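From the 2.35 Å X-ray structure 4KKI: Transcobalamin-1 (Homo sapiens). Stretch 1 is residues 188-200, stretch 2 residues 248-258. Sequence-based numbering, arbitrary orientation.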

# COMPACT_ATOMS: atom_id res chain seq x y z
N GLY A 188 -1.13 -0.75 9.76
CA GLY A 188 -0.64 -1.53 10.88
C GLY A 188 0.45 -2.51 10.47
O GLY A 188 1.43 -2.69 11.20
N ALA A 189 0.28 -3.13 9.31
CA ALA A 189 1.25 -4.10 8.82
C ALA A 189 2.58 -3.44 8.49
O ALA A 189 3.64 -3.94 8.88
N MET A 190 2.53 -2.32 7.78
CA MET A 190 3.75 -1.61 7.42
C MET A 190 4.44 -1.06 8.66
O MET A 190 5.67 -1.03 8.73
N ALA A 191 3.65 -0.64 9.64
CA ALA A 191 4.19 -0.16 10.91
C ALA A 191 4.93 -1.28 11.63
O ALA A 191 6.03 -1.08 12.15
N VAL A 192 4.33 -2.47 11.65
CA VAL A 192 4.96 -3.64 12.24
C VAL A 192 6.30 -3.95 11.57
O VAL A 192 7.28 -4.25 12.25
N LEU A 193 6.34 -3.86 10.25
CA LEU A 193 7.58 -4.13 9.51
C LEU A 193 8.64 -3.09 9.87
O LEU A 193 9.82 -3.42 10.03
N ALA A 194 8.21 -1.84 10.00
CA ALA A 194 9.11 -0.75 10.35
C ALA A 194 9.62 -0.88 11.78
O ALA A 194 10.82 -0.79 12.03
N LEU A 195 8.70 -1.09 12.72
CA LEU A 195 9.05 -1.23 14.12
C LEU A 195 9.97 -2.43 14.35
O LEU A 195 10.85 -2.39 15.21
N THR A 196 9.75 -3.49 13.58
CA THR A 196 10.55 -4.70 13.70
C THR A 196 11.97 -4.45 13.23
O THR A 196 12.93 -5.01 13.78
N CYS A 197 12.12 -3.61 12.21
CA CYS A 197 13.44 -3.26 11.72
C CYS A 197 14.22 -2.50 12.79
O CYS A 197 15.40 -2.76 13.01
N VAL A 198 13.55 -1.55 13.44
CA VAL A 198 14.17 -0.78 14.52
C VAL A 198 14.59 -1.70 15.67
O VAL A 198 15.65 -1.52 16.26
N LYS A 199 13.74 -2.68 15.97
CA LYS A 199 14.05 -3.68 16.99
C LYS A 199 15.34 -4.42 16.66
O LYS A 199 16.24 -4.52 17.50
N LYS A 200 15.45 -4.94 15.44
CA LYS A 200 16.64 -5.67 15.02
C LYS A 200 17.85 -4.75 15.04
O LYS A 200 18.94 -5.15 15.45
N MET A 248 0.51 -10.53 5.88
CA MET A 248 1.29 -11.76 5.98
C MET A 248 2.75 -11.46 6.30
O MET A 248 3.35 -12.12 7.14
N GLN A 249 3.32 -10.46 5.62
CA GLN A 249 4.69 -10.04 5.88
C GLN A 249 4.87 -9.66 7.35
O GLN A 249 5.81 -10.10 8.00
N ALA A 250 3.95 -8.84 7.84
CA ALA A 250 3.99 -8.39 9.23
C ALA A 250 3.93 -9.57 10.20
O ALA A 250 4.65 -9.60 11.20
N LEU A 251 3.07 -10.54 9.90
CA LEU A 251 2.93 -11.72 10.75
C LEU A 251 4.13 -12.67 10.60
O LEU A 251 4.48 -13.38 11.54
N PHE A 252 4.74 -12.67 9.42
CA PHE A 252 5.94 -13.46 9.17
C PHE A 252 7.06 -13.11 10.15
O PHE A 252 7.75 -13.99 10.65
N VAL A 253 7.22 -11.82 10.42
CA VAL A 253 8.34 -11.34 11.22
C VAL A 253 7.98 -11.12 12.69
O VAL A 253 8.82 -10.69 13.48
N SER A 254 6.73 -11.42 13.05
CA SER A 254 6.26 -11.16 14.41
C SER A 254 5.63 -12.39 15.08
O SER A 254 4.59 -12.28 15.73
N SER A 255 6.27 -13.54 14.92
CA SER A 255 5.79 -14.78 15.51
C SER A 255 5.88 -14.79 17.03
O SER A 255 5.39 -15.69 17.69
N ASP A 256 6.52 -13.77 17.58
CA ASP A 256 6.66 -13.62 19.02
C ASP A 256 5.33 -13.34 19.70
O ASP A 256 5.17 -13.56 20.90
N TYR A 257 4.37 -12.85 18.92
CA TYR A 257 3.16 -12.28 19.51
C TYR A 257 1.89 -13.05 19.15
O TYR A 257 0.79 -12.54 19.35
N TYR A 258 2.05 -14.27 18.67
CA TYR A 258 0.90 -15.11 18.40
C TYR A 258 1.27 -16.59 18.34
O TYR A 258 2.40 -16.95 18.06

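Met248 opens stretch 2 with its CA-to-CB bond pointing away from the helix of stretch 1, and it takes no part in the packing. Gln249 points toward that helix. Its chi1 is m and its chi2 is t, which brings Gln249 OE1 to 3.6 Å from Leu193 CD1. This is a van der Waals contact; OE1 finds its hydrogen bond elsewhere in the structure.

Ala250 sits at the closest backbone approach, its CA 5.1 Å from Ala189 CA. Two small residues meet here, and the helices come near each other. Ala250 CB lies 3.6 Å from Ala189 O and 3.9 Å from Ala189 CB. Val192, chi1 t, also points in and places CG1 3.8 Å from Ala250 CB.

Leu251 and Phe252 make no contact with stretch 1. Leu251 points away, and the ring end of Phe252 leads away.

Val253 points toward stretch 1 with chi1 m. Val253 CG2 makes apolar contacts with Leu193 CD2 (4.0 Å) and Val192 CG1 (4.4 Å). Thr196 OG1 lies 3.8 Å from Val253 CG2, a plain van der Waals contact. Leu193 starts sideways, but its m, t rotamer carries the methyl groups inward. Thr196, chi1 m, donates a very short hydrogen bond from OG1 to Val192 O, 2.5 Å, within its own helix.

Ser254 does likewise in stretch 2: with chi1 p, OG donates to Ala250 O at a very short 2.5 Å. Ser254 OG also lies 4.2 Å from Val192 CG1.

Water 1 bridges the stretches. The O of water 1 donates to Thr196 OG1 (2.8 Å) and to Val253 O (3.3 Å), and accepts from Lys199 NZ (2.8 Å).

Ser255 is out of reach. Tyr257 points in, chi1 m, and its OH accepts a 2.9 Å hydrogen bond from Lys199 NZ, which lies at the ring edge. Lys199 also points toward stretch 2, with chi angles m, t, p, t. Tyr258 turns back to its own stretch, where OH donates to Leu251 O at 2.7 Å.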

# COMPACT_ATOMS: atom_id res chain seq x y z
CB ALA A 189 0.70 -4.84 7.60
CB MET A 190 3.47 -0.50 6.41
CG MET A 190 4.72 0.03 5.71
SD MET A 190 5.61 -1.25 4.79
CE MET A 190 4.40 -1.67 3.54
CB ALA A 191 3.08 0.40 11.79
CB VAL A 192 4.04 -4.88 12.16
CG1 VAL A 192 4.83 -6.15 12.43
CG2 VAL A 192 2.90 -4.74 13.15
CB LEU A 193 7.33 -4.13 8.00
CG LEU A 193 6.49 -5.28 7.45
CD1 LEU A 193 6.15 -5.03 5.99
CD2 LEU A 193 7.23 -6.60 7.60
CB ALA A 194 8.41 0.59 10.16
CB LEU A 195 7.79 -1.35 14.99
CG LEU A 195 6.87 -0.12 15.03
CD1 LEU A 195 5.58 -0.43 15.78
CD2 LEU A 195 7.59 1.06 15.66
CB THR A 196 9.92 -5.86 12.91
OG1 THR A 196 8.56 -6.05 13.32
CG2 THR A 196 10.70 -7.14 13.13
CB CYS A 197 13.34 -2.42 10.44
SG CYS A 197 14.95 -1.91 9.78
CB VAL A 198 13.23 0.31 15.05
CG1 VAL A 198 13.91 1.13 16.14
CG2 VAL A 198 12.77 1.21 13.91
CB LYS A 199 12.89 -4.67 17.14
CG LYS A 199 11.70 -4.11 17.92
CD LYS A 199 10.39 -4.77 17.51
CE LYS A 199 10.41 -6.27 17.74
NZ LYS A 199 9.14 -6.93 17.32
CB LYS A 200 16.44 -6.27 13.63
CG LYS A 200 15.23 -7.17 13.51
CD LYS A 200 15.00 -7.62 12.08
CE LYS A 200 15.86 -8.82 11.74
NZ LYS A 200 15.50 -9.98 12.59
CB MET A 248 1.18 -12.60 4.70
CG MET A 248 -0.21 -13.15 4.41
SD MET A 248 -0.32 -14.02 2.83
CE MET A 248 0.77 -15.41 3.12
CB GLN A 249 5.08 -8.83 5.02
CG GLN A 249 5.25 -9.12 3.54
CD GLN A 249 5.89 -7.96 2.81
OE1 GLN A 249 6.82 -7.33 3.32
NE2 GLN A 249 5.40 -7.67 1.61
CB ALA A 250 2.86 -7.42 9.50
CB LEU A 251 1.62 -12.46 10.45
CG LEU A 251 0.33 -11.71 10.77
CD1 LEU A 251 -0.88 -12.56 10.43
CD2 LEU A 251 0.29 -11.27 12.23
CB PHE A 252 6.47 -13.23 7.74
CG PHE A 252 5.73 -14.01 6.68
CD1 PHE A 252 4.69 -14.86 7.02
CD2 PHE A 252 6.10 -13.90 5.35
CE1 PHE A 252 4.03 -15.57 6.04
CE2 PHE A 252 5.44 -14.62 4.37
CZ PHE A 252 4.40 -15.45 4.72
CB VAL A 253 8.93 -10.03 10.65
CG1 VAL A 253 9.27 -10.21 9.18
CG2 VAL A 253 7.95 -8.88 10.85
CB SER A 254 5.30 -9.97 14.42
OG SER A 254 4.19 -10.19 13.58
CB SER A 255 6.55 -15.97 14.95
OG SER A 255 7.32 -15.60 13.83
CB ASP A 256 7.61 -12.46 19.33
CG ASP A 256 9.06 -12.81 19.08
OD1 ASP A 256 9.34 -13.93 18.60
OD2 ASP A 256 9.92 -11.95 19.35
CB TYR A 257 3.04 -10.81 19.11
CG TYR A 257 4.32 -10.04 19.27
CD1 TYR A 257 4.69 -9.53 20.51
CD2 TYR A 257 5.17 -9.82 18.19
CE1 TYR A 257 5.87 -8.81 20.66
CE2 TYR A 257 6.35 -9.11 18.34
CZ TYR A 257 6.69 -8.61 19.58
OH TYR A 257 7.86 -7.90 19.73
CB TYR A 258 0.19 -14.65 17.12
CG TYR A 258 0.95 -14.88 15.85
CD1 TYR A 258 1.79 -13.90 15.33
CD2 TYR A 258 0.82 -16.06 15.14
CE1 TYR A 258 2.49 -14.11 14.16
CE2 TYR A 258 1.51 -16.27 13.98
CZ TYR A 258 2.34 -15.29 13.49
OH TYR A 258 3.02 -15.52 12.33
O HOH W 1 7.80 -8.02 15.12